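Local coordinates for exopolysaccharide biosynthesis protein (Pantoea stewartii subsp. stewartii DC283, PDB 6TGF) that modifies the glycan biofilm of its bacterium, probably by hydrolysing exopolysaccharide, with a trimeric, tailspike-like parallel beta-helix, at residues 440-445 with 461-466. Residues are numbered along the deposited sequence; the frame is centred on the assembly and turned at random.
Sequences IHNGWI and IDALSL
One face of the Trp444 indole lies against Ser465: CB sits over the six-membered ring, 3.6 Å from its centroid, a CH-pi contact, and OG stands above the same face. Trp444 CG stands anti to the carbonyl carbon, beside its own backbone N (chi1 -69°). Asp462 CB approaches the His441 imidazole obliquely, and a water bridges the two side chains, 2.9 Å from His441 ND1 and donating to Asp462 OD2. Glu415 of the second subunit hydrogen-bonds to His441 NE2 and Asn442 ND2, while Asp462 OD1 forms salt bridges with Arg483 of its own chain and Arg483 of the third subunit.

Both segments turn a corner in step, at Asn442 and Ala463, each with positive phi. Five backbone hydrogen bonds join them before and after the corner; Gly443 N to Ala463 O (3.0 Å) is the most bent, 142° at the hydrogen. On the inward face, Ile440 CG2 meets Ile461 CG2 and Leu464 CD1, and Leu466 CD2 packs on Ile445 CB at 3.7 Å.

This is the stacked-coil pattern of a parallel beta-helix: an aliphatic interior on one face, polar and aromatic groups on the other, where water, Glu415 and both arginines satisfy His441, Asn442 ND2 and Asp462 across subunit boundaries.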
loop_
_atom_site.group_PDB
_atom_site.type_symbol
_atom_site.label_atom_id
_atom_site.label_comp_id
_atom_site.label_asym_id
_atom_site.label_seq_id
_atom_site.Cartn_x
_atom_site.Cartn_y
_atom_site.Cartn_z
ATOM N N ILE B 440 2.095 -8.048 -7.739
ATOM C CA ILE B 440 1.263 -8.851 -6.791
ATOM C C ILE B 440 1.792 -8.595 -5.374
ATOM O O ILE B 440 3.008 -8.771 -5.162
ATOM C CB ILE B 440 1.293 -10.348 -7.159
ATOM C CG1 ILE B 440 0.498 -10.626 -8.437
ATOM C CG2 ILE B 440 0.807 -11.204 -5.995
ATOM C CD1 ILE B 440 0.709 -12.008 -9.019
ATOM N N HIS B 441 0.917 -8.194 -4.448
ATOM C CA HIS B 441 1.263 -7.896 -3.032
ATOM C C HIS B 441 0.310 -8.637 -2.088
ATOM O O HIS B 441 -0.881 -8.274 -2.045
ATOM C CB HIS B 441 1.241 -6.384 -2.772
ATOM C CG HIS B 441 1.547 -6.021 -1.357
ATOM N ND1 HIS B 441 2.842 -5.880 -0.894
ATOM C CD2 HIS B 441 0.739 -5.787 -0.300
ATOM C CE1 HIS B 441 2.817 -5.564 0.386
ATOM N NE2 HIS B 441 1.539 -5.502 0.773
ATOM N N ASN B 442 0.827 -9.628 -1.355
ATOM C CA ASN B 442 0.145 -10.275 -0.203
ATOM C C ASN B 442 -1.146 -10.946 -0.689
ATOM O O ASN B 442 -2.235 -10.426 -0.379
ATOM C CB ASN B 442 -0.110 -9.263 0.919
ATOM C CG ASN B 442 -0.517 -9.907 2.227
ATOM O OD1 ASN B 442 -0.578 -11.130 2.336
ATOM N ND2 ASN B 442 -0.792 -9.090 3.231
ATOM N N GLY B 443 -1.015 -12.058 -1.419
ATOM C CA GLY B 443 -2.144 -12.817 -1.991
ATOM C C GLY B 443 -2.056 -14.297 -1.666
ATOM O O GLY B 443 -0.932 -14.835 -1.659
ATOM N N TRP B 444 -3.203 -14.930 -1.406
ATOM C CA TRP B 444 -3.335 -16.384 -1.113
ATOM C C TRP B 444 -4.235 -17.040 -2.168
ATOM O O TRP B 444 -5.339 -16.520 -2.412
ATOM C CB TRP B 444 -3.883 -16.603 0.302
ATOM C CG TRP B 444 -2.936 -16.228 1.399
ATOM C CD1 TRP B 444 -2.575 -14.968 1.778
ATOM C CD2 TRP B 444 -2.240 -17.127 2.284
ATOM N NE1 TRP B 444 -1.697 -15.019 2.826
ATOM C CE2 TRP B 444 -1.471 -16.329 3.159
ATOM C CE3 TRP B 444 -2.183 -18.519 2.418
ATOM C CZ2 TRP B 444 -0.660 -16.881 4.152
ATOM C CZ3 TRP B 444 -1.381 -19.063 3.398
ATOM C CH2 TRP B 444 -0.632 -18.253 4.254
ATOM N N ILE B 445 -3.762 -18.128 -2.779
ATOM C CA ILE B 445 -4.566 -19.016 -3.672
ATOM C C ILE B 445 -4.469 -20.439 -3.111
ATOM O O ILE B 445 -3.397 -21.058 -3.252
ATOM C CB ILE B 445 -4.095 -18.924 -5.139
ATOM C CG1 ILE B 445 -4.142 -17.483 -5.658
ATOM C CG2 ILE B 445 -4.900 -19.867 -6.023
ATOM C CD1 ILE B 445 -3.398 -17.265 -6.957
ATOM N N ILE B 461 6.363 -9.739 -7.268
ATOM C CA ILE B 461 5.483 -10.658 -6.483
ATOM C C ILE B 461 6.025 -10.754 -5.052
ATOM O O ILE B 461 6.986 -11.512 -4.832
ATOM C CB ILE B 461 5.369 -12.036 -7.167
ATOM C CG1 ILE B 461 4.979 -11.897 -8.643
ATOM C CG2 ILE B 461 4.405 -12.931 -6.400
ATOM C CD1 ILE B 461 4.815 -13.209 -9.383
ATOM N N ASP B 462 5.429 -9.994 -4.127
ATOM C CA ASP B 462 5.712 -10.051 -2.667
ATOM C C ASP B 462 4.583 -10.813 -1.967
ATOM O O ASP B 462 3.408 -10.460 -2.192
ATOM C CB ASP B 462 5.837 -8.656 -2.053
ATOM C CG ASP B 462 7.067 -7.884 -2.494
ATOM O OD1 ASP B 462 8.088 -8.527 -2.825
ATOM O OD2 ASP B 462 6.995 -6.641 -2.500
ATOM N N ALA B 463 4.940 -11.806 -1.147
ATOM C CA ALA B 463 4.039 -12.532 -0.223
ATOM C C ALA B 463 2.880 -13.175 -0.997
ATOM O O ALA B 463 1.719 -13.028 -0.563
ATOM C CB ALA B 463 3.542 -11.587 0.845
ATOM N N LEU B 464 3.182 -13.861 -2.103
ATOM C CA LEU B 464 2.218 -14.762 -2.790
ATOM C C LEU B 464 2.294 -16.134 -2.115
ATOM O O LEU B 464 3.418 -16.630 -1.909
ATOM C CB LEU B 464 2.542 -14.854 -4.287
ATOM C CG LEU B 464 1.570 -15.690 -5.123
ATOM C CD1 LEU B 464 0.173 -15.087 -5.119
ATOM C CD2 LEU B 464 2.073 -15.845 -6.550
ATOM N N SER B 465 1.139 -16.699 -1.756
ATOM C CA SER B 465 1.000 -18.052 -1.161
ATOM C C SER B 465 0.133 -18.921 -2.073
ATOM O O SER B 465 -1.030 -18.550 -2.306
ATOM C CB SER B 465 0.430 -17.977 0.230
ATOM O OG SER B 465 1.309 -17.277 1.098
ATOM N N LEU B 466 0.701 -20.012 -2.592
ATOM C CA LEU B 466 -0.035 -21.105 -3.280
ATOM C C LEU B 466 0.016 -22.344 -2.379
ATOM O O LEU B 466 1.133 -22.806 -2.086
ATOM C CB LEU B 466 0.607 -21.375 -4.645
ATOM C CG LEU B 466 0.757 -20.161 -5.562
ATOM C CD1 LEU B 466 1.647 -20.488 -6.750
ATOM C CD2 LEU B 466 -0.598 -19.663 -6.036
HETATM O O HOH W 1 4.965 -4.933 -2.675
#